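Local coordinates for protein alcohol dehydrogenase (Thermus thermophilus, PDB 2EIH) that binds a zinc ion through four cysteines and probably acts as an NAD(P)-dependent oxidoreductase of the medium-chain, zinc-containing alcohol dehydrogenase family, at residues 1-5 against 16-22; 28-34 against 123-129; 101-105 against 290-294; 161-165 against 237-241. One frame throughout, in Å; residues are numbered along the deposited sequence.

Contact 1 (1-5 against 16-22); sequences MRAVV and EVADLPV
The charged N-terminus is held twice: M1 N forms a salt bridge to D19 OD1 at 2.8 Å and a hydrogen bond to L20 O at 2.5 Å, while L20 N returns a bond to M1 O at 2.9 Å. From there strands 2-5 and 16-19 run antiparallel, axes 4.5 Å apart at closest and 133° between directions. A3/A18 and V5/E16 are hydrogen-bonded pairs (A18 N to A3 O 2.8 Å; A3 N to A18 O 3.0 Å, weak; V5 N to E16 O 2.9 Å; E16 N to V5 O 3.2 Å); R2/D19 and V4/V17 are non-hydrogen-bonded, CA-CA 5.0 and 4.4 Å. E16, with chi1 p, gives its carboxylate to R7. On the A3/V5 face, V5 (chi1 m) sets CG2 3.4 Å from A18 CB and CG1 3.6 Å from L20 CD1. M1 CB meets V22 CG2 at 4.0 Å. This beta hairpin therefore uses the chain's own terminal charge, neutralised by D19, to fasten its open end.

Contact 2 (28-34 against 123-129); sequences KEVRVRL and EYVVLPE
Three aliphatic side chains form the centre: V125 CG1 lies 4.2 Å from V32 CB and 3.9 Å from L34 CD1, with chi1 p for V125, t for V32 and m for L34. V32 CG2 reaches L127 CD2 at 4.5 Å. I87, on strand 84-91, packs on L34, V125 and L127, and L132 on V30, V32 and L127, so this face is buried. The backbones are extended and antiparallel: strands 29-34 and 124-128 approach to 4.5 Å between axes, directions 152° apart. V30/L127 and V32/V125 are hydrogen-bonded pairs, with V30 N to L127 O 3.0 Å, L127 N to V30 O 3.1 Å, V32 N to V125 O 2.7 Å and V125 N to V32 O 3.1 Å. R31/V126 and R33/Y124 are non-hydrogen-bonded, CA-CA 4.2 and 4.6 Å. The pairing is prolonged by E129 N to K28 O at 3.1 Å and L34 N to E123 O at 3.0 Å; a water donates to L34 O (2.9 Å) and E123 O (3.0 Å). On the other face, R33 CG touches Y124 CE2 at 3.5 Å and R31 CB touches V126 CG2 at 3.6 Å, while the R31 guanidinium forms salt bridges with D70 and E24. Strand 64-72 pairs with the other edge of strand 29-38, consistent with the GroES-like beta domain of zinc-containing alcohol dehydrogenases.

Contact 3 (101-105 against 290-294); sequences AGEDN and TMASK
A Schellman motif at G102 (phi 95°, psi -21°) ends the helix within the structural-zinc loop, and the turns after it bind the 290-294 segment, which has no regular secondary structure. The end-to-end directions of 102-105 and 290-294 lie 140° apart. G102 O accepts from S293 OG (chi1 t) at 2.7 Å; the same hydroxyl also bonds to S295. D104, chi1 p, points toward the facing segment and divides its carboxylate: OD1 accepts K294 N at 3.1 Å, and OD2 forms a salt bridge with K294 NZ at 2.7 Å. A water donates to D104 OD2 at 2.6 Å and to A292 O at 2.7 Å, thereby satisfying that carbonyl. K294 NZ has further acceptors in S92 OG and G90 O, which help to fix its curled chain (chi1 to chi4 m, t, m, m). The D104 side chain is about 6 Å from the zinc, whose ligands are C93, C96, C99 and C107. At the subunit boundary, L100 of a second subunit packs on S293 and K294. N105, also chi1 p, lays CB 3.5 Å from A292 O and donates from ND2 to T290 O at 3.3 Å, with an N-H...O angle of 158°.

Contact 4 (161-165 against 237-241); sequences KLGVR and DKVVD
Two side chains, L162 and K238, make most of this buried interface; their CA atoms, the nearest CA pair of the two segments, are 6.2 Å apart. L162 follows helix 148-161, still near helical angles; G163 comes next with positive phi (54°, psi 40°), and the chain extends again at V164. L162 points toward 237-241 with chi1 m and chi2 t, putting CB 3.6 Å from K238 CG, CD2 3.7 Å from V239 O and CD1 3.5 Å from V240 CG2. V240, chi1 t, is directed sideways, and M157 and V158 of helix 148-161 pack on it as well. V164, also chi1 t, brings CG2 to 3.9 Å from K238 CG. K238 is bent by chi1 m and chi2 p, runs straight through chi3 t, then turns at chi4 m, so that its methylene groups lie against L162 and V164 while NZ reaches the helix end. There NZ donates to L162 O at 3.0 Å and weakly to G163 O at 3.3 Å; D168 provides its salt-bridge partner. The chain turns a corner at 237-238 within strand 236-241, which lies between strands 169-172 and 259-263 in the parallel Rossmann-type sheet. Chemically, a buried ammonium is paid for by a carboxylate and the carbonyl of L162, with a weak bond to that of G163, while its aliphatic stem joins the apolar packing between helix and sheet.

Contacts 1 and 2 adjoin, centres 15 Å apart: R2 N lies 2.7 Å from E123 OE1, a probable hydrogen bond, and M1 CE lies 3.7 Å from Y124 O, so the N-terminal hairpin abuts the GroES-like sheet. Contact 3, its centre 21 Å from that of contact 2, ties the zinc loop to the segment leaving strand 285-288, one of the two outermost strands of the Rossmann-type sheet within this chain. D104 is about 6 Å from the zinc (side chain to ion), P128 of contact 2 about 12 Å. Contact 4 is nested within the chain loop closed by contact 3, nearest atoms about 6 Å apart. Contacts 1 and 4 lie on opposite sides of the chain's centre, their own centres 41 Å apart.

Contact 1 (1-5 against 16-22)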
loop_
_atom_site.group_PDB
_atom_site.type_symbol
_atom_site.label_atom_id
_atom_site.label_comp_id
_atom_site.label_asym_id
_atom_site.label_seq_id
_atom_site.Cartn_x
_atom_site.Cartn_y
_atom_site.Cartn_z
ATOM N N MET A 1 -10.896 -6.632 -47.967
ATOM C CA MET A 1 -9.648 -7.162 -47.332
ATOM C C MET A 1 -9.870 -8.602 -46.883
ATOM O O MET A 1 -11.012 -9.048 -46.753
ATOM C CB MET A 1 -9.281 -6.322 -46.106
ATOM C CG MET A 1 -10.230 -6.482 -44.901
ATOM S SD MET A 1 -9.670 -5.570 -43.409
ATOM C CE MET A 1 -10.973 -5.924 -42.207
ATOM N N ARG A 2 -8.788 -9.341 -46.664
ATOM C CA ARG A 2 -8.944 -10.706 -46.199
ATOM C C ARG A 2 -9.234 -10.659 -44.702
ATOM O O ARG A 2 -8.717 -9.797 -43.978
ATOM C CB ARG A 2 -7.686 -11.542 -46.452
ATOM C CG ARG A 2 -7.536 -12.058 -47.876
ATOM C CD ARG A 2 -6.279 -12.903 -48.028
ATOM N NE ARG A 2 -6.405 -14.274 -47.529
ATOM C CZ ARG A 2 -7.128 -15.225 -48.121
ATOM N NH1 ARG A 2 -7.805 -14.961 -49.238
ATOM N NH2 ARG A 2 -7.154 -16.454 -47.610
ATOM N N ALA A 3 -10.084 -11.576 -44.251
ATOM C CA ALA A 3 -10.444 -11.665 -42.850
ATOM C C ALA A 3 -11.109 -13.000 -42.600
ATOM O O ALA A 3 -11.657 -13.624 -43.509
ATOM C CB ALA A 3 -11.390 -10.536 -42.474
ATOM N N VAL A 4 -11.010 -13.456 -41.364
ATOM C CA VAL A 4 -11.649 -14.688 -40.960
ATOM C C VAL A 4 -12.853 -14.226 -40.168
ATOM O O VAL A 4 -12.721 -13.716 -39.058
ATOM C CB VAL A 4 -10.751 -15.533 -40.062
ATOM C CG1 VAL A 4 -11.573 -16.620 -39.391
ATOM C CG2 VAL A 4 -9.634 -16.137 -40.883
ATOM N N VAL A 5 -14.024 -14.384 -40.768
ATOM C CA VAL A 5 -15.266 -13.988 -40.141
ATOM C C VAL A 5 -15.889 -15.166 -39.419
ATOM O O VAL A 5 -15.511 -16.324 -39.626
ATOM C CB VAL A 5 -16.279 -13.440 -41.171
ATOM C CG1 VAL A 5 -15.835 -12.067 -41.662
ATOM C CG2 VAL A 5 -16.404 -14.404 -42.346
ATOM N N GLU A 16 -14.419 -18.884 -41.232
ATOM C CA GLU A 16 -14.118 -18.955 -42.648
ATOM C C GLU A 16 -13.547 -17.648 -43.168
ATOM O O GLU A 16 -13.755 -16.583 -42.584
ATOM C CB GLU A 16 -15.376 -19.332 -43.441
ATOM C CG GLU A 16 -16.521 -18.334 -43.325
ATOM C CD GLU A 16 -17.641 -18.606 -44.318
ATOM O OE1 GLU A 16 -18.314 -19.650 -44.179
ATOM O OE2 GLU A 16 -17.835 -17.782 -45.240
ATOM N N VAL A 17 -12.826 -17.740 -44.277
ATOM C CA VAL A 17 -12.217 -16.570 -44.889
ATOM C C VAL A 17 -13.239 -15.800 -45.729
ATOM O O VAL A 17 -13.980 -16.397 -46.508
ATOM C CB VAL A 17 -11.034 -16.982 -45.787
ATOM C CG1 VAL A 17 -10.360 -15.739 -46.356
ATOM C CG2 VAL A 17 -10.039 -17.822 -44.982
ATOM N N ALA A 18 -13.270 -14.480 -45.566
ATOM C CA ALA A 18 -14.200 -13.631 -46.308
ATOM C C ALA A 18 -13.541 -12.304 -46.627
ATOM O O ALA A 18 -12.513 -11.958 -46.054
ATOM C CB ALA A 18 -15.463 -13.394 -45.500
ATOM N N ASP A 19 -14.133 -11.562 -47.553
ATOM C CA ASP A 19 -13.589 -10.274 -47.936
ATOM C C ASP A 19 -14.434 -9.161 -47.325
ATOM O O ASP A 19 -15.609 -9.027 -47.649
ATOM C CB ASP A 19 -13.575 -10.149 -49.459
ATOM C CG ASP A 19 -12.930 -8.864 -49.931
ATOM O OD1 ASP A 19 -11.708 -8.693 -49.714
ATOM O OD2 ASP A 19 -13.642 -8.020 -50.521
ATOM N N LEU A 20 -13.848 -8.367 -46.435
ATOM C CA LEU A 20 -14.597 -7.286 -45.815
ATOM C C LEU A 20 -13.999 -5.948 -46.189
ATOM O O LEU A 20 -12.819 -5.845 -46.509
ATOM C CB LEU A 20 -14.587 -7.418 -44.291
ATOM C CG LEU A 20 -14.966 -8.765 -43.681
ATOM C CD1 LEU A 20 -14.854 -8.648 -42.177
ATOM C CD2 LEU A 20 -16.370 -9.169 -44.102
ATOM N N PRO A 21 -14.816 -4.896 -46.167
ATOM C CA PRO A 21 -14.299 -3.572 -46.512
ATOM C C PRO A 21 -13.274 -3.093 -45.488
ATOM O O PRO A 21 -13.344 -3.459 -44.315
ATOM C CB PRO A 21 -15.560 -2.706 -46.544
ATOM C CG PRO A 21 -16.462 -3.381 -45.558
ATOM C CD PRO A 21 -16.254 -4.843 -45.861
ATOM N N VAL A 22 -12.321 -2.288 -45.945
ATOM C CA VAL A 22 -11.275 -1.761 -45.074
ATOM C C VAL A 22 -11.794 -0.653 -44.170
ATOM O O VAL A 22 -12.266 0.380 -44.646
ATOM C CB VAL A 22 -10.102 -1.189 -45.884
ATOM C CG1 VAL A 22 -9.213 -0.332 -44.989
ATOM C CG2 VAL A 22 -9.298 -2.321 -46.494
#

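Contact 2 (28-34 against 123-129)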
loop_
_atom_site.group_PDB
_atom_site.type_symbol
_atom_site.label_atom_id
_atom_site.label_comp_id
_atom_site.label_asym_id
_atom_site.label_seq_id
_atom_site.Cartn_x
_atom_site.Cartn_y
_atom_site.Cartn_z
ATOM N N LYS A 28 -9.121 10.460 -33.665
ATOM C CA LYS A 28 -7.982 10.055 -32.857
ATOM C C LYS A 28 -7.749 8.563 -32.997
ATOM O O LYS A 28 -7.320 7.899 -32.059
ATOM C CB LYS A 28 -8.218 10.406 -31.388
ATOM C CG LYS A 28 -7.880 11.846 -31.033
ATOM C CD LYS A 28 -8.144 12.119 -29.564
ATOM C CE LYS A 28 -7.513 13.428 -29.123
ATOM N NZ LYS A 28 -7.982 14.585 -29.935
ATOM N N GLU A 29 -8.026 8.036 -34.181
ATOM C CA GLU A 29 -7.848 6.618 -34.427
ATOM C C GLU A 29 -6.782 6.340 -35.465
ATOM O O GLU A 29 -6.370 7.229 -36.204
ATOM C CB GLU A 29 -9.171 6.004 -34.865
ATOM C CG GLU A 29 -10.160 5.859 -33.749
ATOM C CD GLU A 29 -11.466 5.294 -34.227
ATOM O OE1 GLU A 29 -12.269 4.854 -33.374
ATOM O OE2 GLU A 29 -11.686 5.297 -35.459
ATOM N N VAL A 30 -6.341 5.088 -35.509
ATOM C CA VAL A 30 -5.320 4.668 -36.453
ATOM C C VAL A 30 -5.625 3.270 -36.980
ATOM O O VAL A 30 -6.137 2.426 -36.253
ATOM C CB VAL A 30 -3.906 4.726 -35.788
ATOM C CG1 VAL A 30 -3.946 4.020 -34.447
ATOM C CG2 VAL A 30 -2.864 4.109 -36.707
ATOM N N ARG A 31 -5.341 3.052 -38.261
ATOM C CA ARG A 31 -5.566 1.757 -38.886
ATOM C C ARG A 31 -4.234 1.044 -38.967
ATOM O O ARG A 31 -3.256 1.581 -39.484
ATOM C CB ARG A 31 -6.146 1.907 -40.296
ATOM C CG ARG A 31 -6.318 0.582 -41.047
ATOM C CD ARG A 31 -7.088 0.767 -42.341
ATOM N NE ARG A 31 -6.307 1.418 -43.384
ATOM C CZ ARG A 31 -6.794 2.345 -44.202
ATOM N NH1 ARG A 31 -8.057 2.734 -44.091
ATOM N NH2 ARG A 31 -6.023 2.879 -45.136
ATOM N N VAL A 32 -4.200 -0.176 -38.460
ATOM C CA VAL A 32 -2.974 -0.944 -38.471
ATOM C C VAL A 32 -3.038 -2.056 -39.508
ATOM O O VAL A 32 -4.059 -2.724 -39.653
ATOM C CB VAL A 32 -2.730 -1.560 -37.078
ATOM C CG1 VAL A 32 -1.491 -2.431 -37.101
ATOM C CG2 VAL A 32 -2.594 -0.452 -36.046
ATOM N N ARG A 33 -1.954 -2.237 -40.254
ATOM C CA ARG A 33 -1.901 -3.322 -41.215
ATOM C C ARG A 33 -1.260 -4.433 -40.386
ATOM O O ARG A 33 -0.084 -4.343 -40.017
ATOM C CB ARG A 33 -1.017 -2.945 -42.391
ATOM C CG ARG A 33 -1.108 -3.892 -43.565
ATOM C CD ARG A 33 -0.408 -3.292 -44.766
ATOM N NE ARG A 33 1.047 -3.252 -44.602
ATOM C CZ ARG A 33 1.821 -4.333 -44.665
ATOM N NH1 ARG A 33 1.274 -5.530 -44.888
ATOM N NH2 ARG A 33 3.133 -4.227 -44.517
ATOM N N LEU A 34 -2.050 -5.457 -40.069
ATOM C CA LEU A 34 -1.600 -6.581 -39.243
ATOM C C LEU A 34 -0.603 -7.538 -39.902
ATOM O O LEU A 34 -0.634 -7.763 -41.108
ATOM C CB LEU A 34 -2.820 -7.371 -38.761
ATOM C CG LEU A 34 -3.734 -6.593 -37.807
ATOM C CD1 LEU A 34 -5.134 -7.176 -37.790
ATOM C CD2 LEU A 34 -3.123 -6.597 -36.420
ATOM N N GLU A 123 -6.459 -8.365 -42.212
ATOM C CA GLU A 123 -5.285 -7.657 -42.688
ATOM C C GLU A 123 -5.225 -6.231 -42.152
ATOM O O GLU A 123 -4.194 -5.589 -42.233
ATOM C CB GLU A 123 -5.264 -7.628 -44.228
ATOM C CG GLU A 123 -5.157 -8.995 -44.904
ATOM C CD GLU A 123 -5.280 -8.912 -46.415
ATOM O OE1 GLU A 123 -6.261 -8.309 -46.905
ATOM O OE2 GLU A 123 -4.404 -9.459 -47.125
ATOM N N TYR A 124 -6.337 -5.731 -41.628
ATOM C CA TYR A 124 -6.375 -4.378 -41.092
ATOM C C TYR A 124 -7.316 -4.266 -39.911
ATOM O O TYR A 124 -8.295 -4.999 -39.807
ATOM C CB TYR A 124 -6.826 -3.370 -42.157
ATOM C CG TYR A 124 -5.960 -3.336 -43.381
ATOM C CD1 TYR A 124 -6.170 -4.228 -44.438
ATOM C CD2 TYR A 124 -4.914 -2.416 -43.484
ATOM C CE1 TYR A 124 -5.346 -4.205 -45.562
ATOM C CE2 TYR A 124 -4.091 -2.395 -44.604
ATOM C CZ TYR A 124 -4.317 -3.288 -45.638
ATOM O OH TYR A 124 -3.504 -3.259 -46.749
ATOM N N VAL A 125 -7.020 -3.338 -39.018
ATOM C CA VAL A 125 -7.870 -3.144 -37.873
ATOM C C VAL A 125 -7.704 -1.689 -37.467
ATOM O O VAL A 125 -6.628 -1.111 -37.601
ATOM C CB VAL A 125 -7.484 -4.128 -36.717
ATOM C CG1 VAL A 125 -6.134 -3.751 -36.131
ATOM C CG2 VAL A 125 -8.574 -4.135 -35.647
ATOM N N VAL A 126 -8.787 -1.093 -37.000
ATOM C CA VAL A 126 -8.761 0.292 -36.596
ATOM C C VAL A 126 -9.058 0.390 -35.125
ATOM O O VAL A 126 -10.076 -0.126 -34.663
ATOM C CB VAL A 126 -9.825 1.103 -37.348
ATOM C CG1 VAL A 126 -10.065 2.426 -36.643
ATOM C CG2 VAL A 126 -9.390 1.332 -38.777
ATOM N N LEU A 127 -8.168 1.038 -34.380
ATOM C CA LEU A 127 -8.390 1.219 -32.946
ATOM C C LEU A 127 -7.892 2.586 -32.485
ATOM O O LEU A 127 -7.206 3.288 -33.231
ATOM C CB LEU A 127 -7.731 0.094 -32.131
ATOM C CG LEU A 127 -6.294 -0.369 -32.319
ATOM C CD1 LEU A 127 -5.834 -1.082 -31.068
ATOM C CD2 LEU A 127 -6.196 -1.284 -33.523
ATOM N N PRO A 128 -8.256 3.000 -31.262
ATOM C CA PRO A 128 -7.810 4.305 -30.759
ATOM C C PRO A 128 -6.294 4.388 -30.547
ATOM O O PRO A 128 -5.662 3.406 -30.171
ATOM C CB PRO A 128 -8.604 4.468 -29.462
ATOM C CG PRO A 128 -8.846 3.059 -29.018
ATOM C CD PRO A 128 -9.171 2.345 -30.309
ATOM N N GLU A 129 -5.712 5.559 -30.789
ATOM C CA GLU A 129 -4.267 5.738 -30.624
ATOM C C GLU A 129 -3.774 5.340 -29.237
ATOM O O GLU A 129 -2.584 5.113 -29.042
ATOM C CB GLU A 129 -3.854 7.195 -30.913
ATOM C CG GLU A 129 -4.511 8.239 -30.000
ATOM C CD GLU A 129 -3.966 9.652 -30.213
ATOM O OE1 GLU A 129 -4.562 10.603 -29.657
ATOM O OE2 GLU A 129 -2.939 9.811 -30.917
HETATM O O HOH W 1 -2.066 -7.178 -43.551
#

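Contact 3 (101-105 against 290-294)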
loop_
_atom_site.group_PDB
_atom_site.type_symbol
_atom_site.label_atom_id
_atom_site.label_comp_id
_atom_site.label_asym_id
_atom_site.label_seq_id
_atom_site.Cartn_x
_atom_site.Cartn_y
_atom_site.Cartn_z
ATOM N N ALA A 101 -8.649 6.669 -13.300
ATOM C CA ALA A 101 -7.817 6.146 -12.216
ATOM C C ALA A 101 -6.824 5.107 -12.742
ATOM O O ALA A 101 -6.016 4.565 -11.981
ATOM C CB ALA A 101 -8.701 5.524 -11.132
ATOM N N GLY A 102 -6.896 4.831 -14.041
ATOM C CA GLY A 102 -6.000 3.863 -14.649
ATOM C C GLY A 102 -6.601 2.472 -14.737
ATOM O O GLY A 102 -6.161 1.648 -15.538
ATOM N N GLU A 103 -7.609 2.217 -13.911
ATOM C CA GLU A 103 -8.274 0.924 -13.871
ATOM C C GLU A 103 -9.259 0.753 -15.029
ATOM O O GLU A 103 -10.432 0.433 -14.821
ATOM C CB GLU A 103 -9.010 0.771 -12.538
ATOM C CG GLU A 103 -8.105 0.733 -11.312
ATOM C CD GLU A 103 -8.792 1.270 -10.071
ATOM O OE1 GLU A 103 -8.162 1.263 -8.989
ATOM O OE2 GLU A 103 -9.959 1.713 -10.181
ATOM N N ASP A 104 -8.780 0.951 -16.252
ATOM C CA ASP A 104 -9.632 0.832 -17.429
ATOM C C ASP A 104 -10.275 -0.552 -17.551
ATOM O O ASP A 104 -11.427 -0.673 -17.984
ATOM C CB ASP A 104 -8.825 1.168 -18.692
ATOM C CG ASP A 104 -7.642 0.233 -18.903
ATOM O OD1 ASP A 104 -6.782 0.142 -18.008
ATOM O OD2 ASP A 104 -7.582 -0.405 -19.968
ATOM N N ASN A 105 -9.539 -1.590 -17.153
ATOM C CA ASN A 105 -10.040 -2.968 -17.216
ATOM C C ASN A 105 -11.200 -3.189 -16.244
ATOM O O ASN A 105 -11.772 -4.280 -16.170
ATOM C CB ASN A 105 -8.901 -3.977 -16.944
ATOM C CG ASN A 105 -8.315 -3.856 -15.544
ATOM O OD1 ASN A 105 -7.992 -2.763 -15.085
ATOM N ND2 ASN A 105 -8.159 -4.989 -14.869
ATOM N N THR A 290 -8.656 -10.364 -14.191
ATOM C CA THR A 290 -8.888 -10.403 -15.624
ATOM C C THR A 290 -8.142 -9.238 -16.226
ATOM O O THR A 290 -8.340 -8.096 -15.824
ATOM C CB THR A 290 -10.393 -10.298 -15.963
ATOM O OG1 THR A 290 -11.088 -11.451 -15.459
ATOM C CG2 THR A 290 -10.592 -10.235 -17.473
ATOM N N MET A 291 -7.265 -9.534 -17.175
ATOM C CA MET A 291 -6.476 -8.498 -17.839
ATOM C C MET A 291 -5.678 -7.628 -16.849
ATOM O O MET A 291 -5.266 -8.094 -15.786
ATOM C CB MET A 291 -7.398 -7.620 -18.695
ATOM C CG MET A 291 -7.854 -8.267 -20.013
ATOM S SD MET A 291 -6.556 -8.436 -21.285
ATOM C CE MET A 291 -6.608 -6.835 -22.110
ATOM N N ALA A 292 -5.450 -6.371 -17.214
ATOM C CA ALA A 292 -4.701 -5.449 -16.375
ATOM C C ALA A 292 -4.868 -4.052 -16.939
ATOM O O ALA A 292 -5.533 -3.860 -17.958
ATOM C CB ALA A 292 -3.226 -5.825 -16.358
ATOM N N SER A 293 -4.270 -3.076 -16.269
ATOM C CA SER A 293 -4.339 -1.692 -16.713
ATOM C C SER A 293 -3.477 -1.508 -17.962
ATOM O O SER A 293 -2.379 -2.059 -18.049
ATOM C CB SER A 293 -3.841 -0.767 -15.602
ATOM O OG SER A 293 -3.745 0.558 -16.074
ATOM N N LYS A 294 -3.974 -0.740 -18.927
ATOM C CA LYS A 294 -3.226 -0.495 -20.153
ATOM C C LYS A 294 -1.821 0.033 -19.906
ATOM O O LYS A 294 -0.906 -0.232 -20.678
ATOM C CB LYS A 294 -3.968 0.503 -21.039
ATOM C CG LYS A 294 -5.126 -0.065 -21.800
ATOM C CD LYS A 294 -5.542 0.895 -22.909
ATOM C CE LYS A 294 -6.531 1.939 -22.413
ATOM N NZ LYS A 294 -7.839 1.310 -22.064
HETATM O O HOH W 2 -6.634 -2.852 -20.181
#

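Contact 4 (161-165 against 237-241)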
loop_
_atom_site.group_PDB
_atom_site.type_symbol
_atom_site.label_atom_id
_atom_site.label_comp_id
_atom_site.label_asym_id
_atom_site.label_seq_id
_atom_site.Cartn_x
_atom_site.Cartn_y
_atom_site.Cartn_z
ATOM N N LYS A 161 -1.880 -8.152 -7.805
ATOM C CA LYS A 161 -2.629 -9.086 -6.963
ATOM C C LYS A 161 -1.796 -9.829 -5.922
ATOM O O LYS A 161 -2.066 -9.737 -4.730
ATOM C CB LYS A 161 -3.344 -10.115 -7.841
ATOM C CG LYS A 161 -4.837 -9.915 -7.969
ATOM C CD LYS A 161 -5.240 -8.546 -8.472
ATOM C CE LYS A 161 -6.748 -8.530 -8.616
ATOM N NZ LYS A 161 -7.346 -7.207 -8.889
ATOM N N LEU A 162 -0.790 -10.571 -6.367
ATOM C CA LEU A 162 0.038 -11.340 -5.449
ATOM C C LEU A 162 1.139 -10.538 -4.760
ATOM O O LEU A 162 1.680 -10.972 -3.738
ATOM C CB LEU A 162 0.673 -12.519 -6.188
ATOM C CG LEU A 162 -0.287 -13.544 -6.789
ATOM C CD1 LEU A 162 0.438 -14.329 -7.864
ATOM C CD2 LEU A 162 -0.840 -14.459 -5.704
ATOM N N GLY A 163 1.478 -9.376 -5.315
ATOM C CA GLY A 163 2.536 -8.571 -4.728
ATOM C C GLY A 163 3.818 -9.378 -4.549
ATOM O O GLY A 163 4.511 -9.247 -3.535
ATOM N N VAL A 164 4.147 -10.213 -5.533
ATOM C CA VAL A 164 5.354 -11.023 -5.450
ATOM C C VAL A 164 6.580 -10.156 -5.177
ATOM O O VAL A 164 6.727 -9.075 -5.744
ATOM C CB VAL A 164 5.552 -11.860 -6.741
ATOM C CG1 VAL A 164 6.943 -12.459 -6.776
ATOM C CG2 VAL A 164 4.506 -12.972 -6.794
ATOM N N ARG A 165 7.438 -10.629 -4.275
ATOM C CA ARG A 165 8.655 -9.912 -3.895
ATOM C C ARG A 165 9.791 -10.913 -3.688
ATOM O O ARG A 165 9.553 -12.100 -3.505
ATOM C CB ARG A 165 8.404 -9.110 -2.610
ATOM C CG ARG A 165 8.150 -9.976 -1.374
ATOM C CD ARG A 165 7.288 -9.275 -0.315
ATOM N NE ARG A 165 7.885 -8.041 0.203
ATOM C CZ ARG A 165 7.541 -6.816 -0.190
ATOM N NH1 ARG A 165 6.598 -6.651 -1.112
ATOM N NH2 ARG A 165 8.126 -5.754 0.345
ATOM N N ASP A 237 4.071 -19.387 -1.040
ATOM C CA ASP A 237 3.556 -18.129 -0.518
ATOM C C ASP A 237 2.550 -17.503 -1.469
ATOM O O ASP A 237 1.501 -17.027 -1.043
ATOM C CB ASP A 237 4.699 -17.145 -0.302
ATOM C CG ASP A 237 5.698 -17.638 0.693
ATOM O OD1 ASP A 237 5.364 -17.695 1.894
ATOM O OD2 ASP A 237 6.822 -17.984 0.280
ATOM N N LYS A 238 2.895 -17.500 -2.754
ATOM C CA LYS A 238 2.049 -16.935 -3.801
ATOM C C LYS A 238 1.772 -17.978 -4.865
ATOM O O LYS A 238 2.670 -18.727 -5.238
ATOM C CB LYS A 238 2.723 -15.728 -4.462
ATOM C CG LYS A 238 2.510 -14.404 -3.750
ATOM C CD LYS A 238 3.024 -14.428 -2.330
ATOM C CE LYS A 238 2.753 -13.109 -1.623
ATOM N NZ LYS A 238 3.752 -12.049 -1.912
ATOM N N VAL A 239 0.540 -18.016 -5.364
ATOM C CA VAL A 239 0.171 -18.985 -6.392
ATOM C C VAL A 239 -0.545 -18.381 -7.601
ATOM O O VAL A 239 -1.505 -17.632 -7.458
ATOM C CB VAL A 239 -0.730 -20.082 -5.809
ATOM C CG1 VAL A 239 -1.087 -21.091 -6.892
ATOM C CG2 VAL A 239 -0.022 -20.761 -4.651
ATOM N N VAL A 240 -0.065 -18.712 -8.795
ATOM C CA VAL A 240 -0.686 -18.235 -10.024
ATOM C C VAL A 240 -1.406 -19.411 -10.661
ATOM O O VAL A 240 -0.773 -20.367 -11.093
ATOM C CB VAL A 240 0.347 -17.711 -11.019
ATOM C CG1 VAL A 240 -0.358 -17.204 -12.260
ATOM C CG2 VAL A 240 1.183 -16.622 -10.379
ATOM N N ASP A 241 -2.728 -19.332 -10.721
ATOM C CA ASP A 241 -3.528 -20.404 -11.286
ATOM C C ASP A 241 -4.453 -19.902 -12.397
ATOM O O ASP A 241 -5.121 -18.884 -12.237
ATOM C CB ASP A 241 -4.362 -21.043 -10.178
ATOM C CG ASP A 241 -4.994 -22.340 -10.611
ATOM O OD1 ASP A 241 -5.789 -22.913 -9.844
ATOM O OD2 ASP A 241 -4.688 -22.790 -11.726
#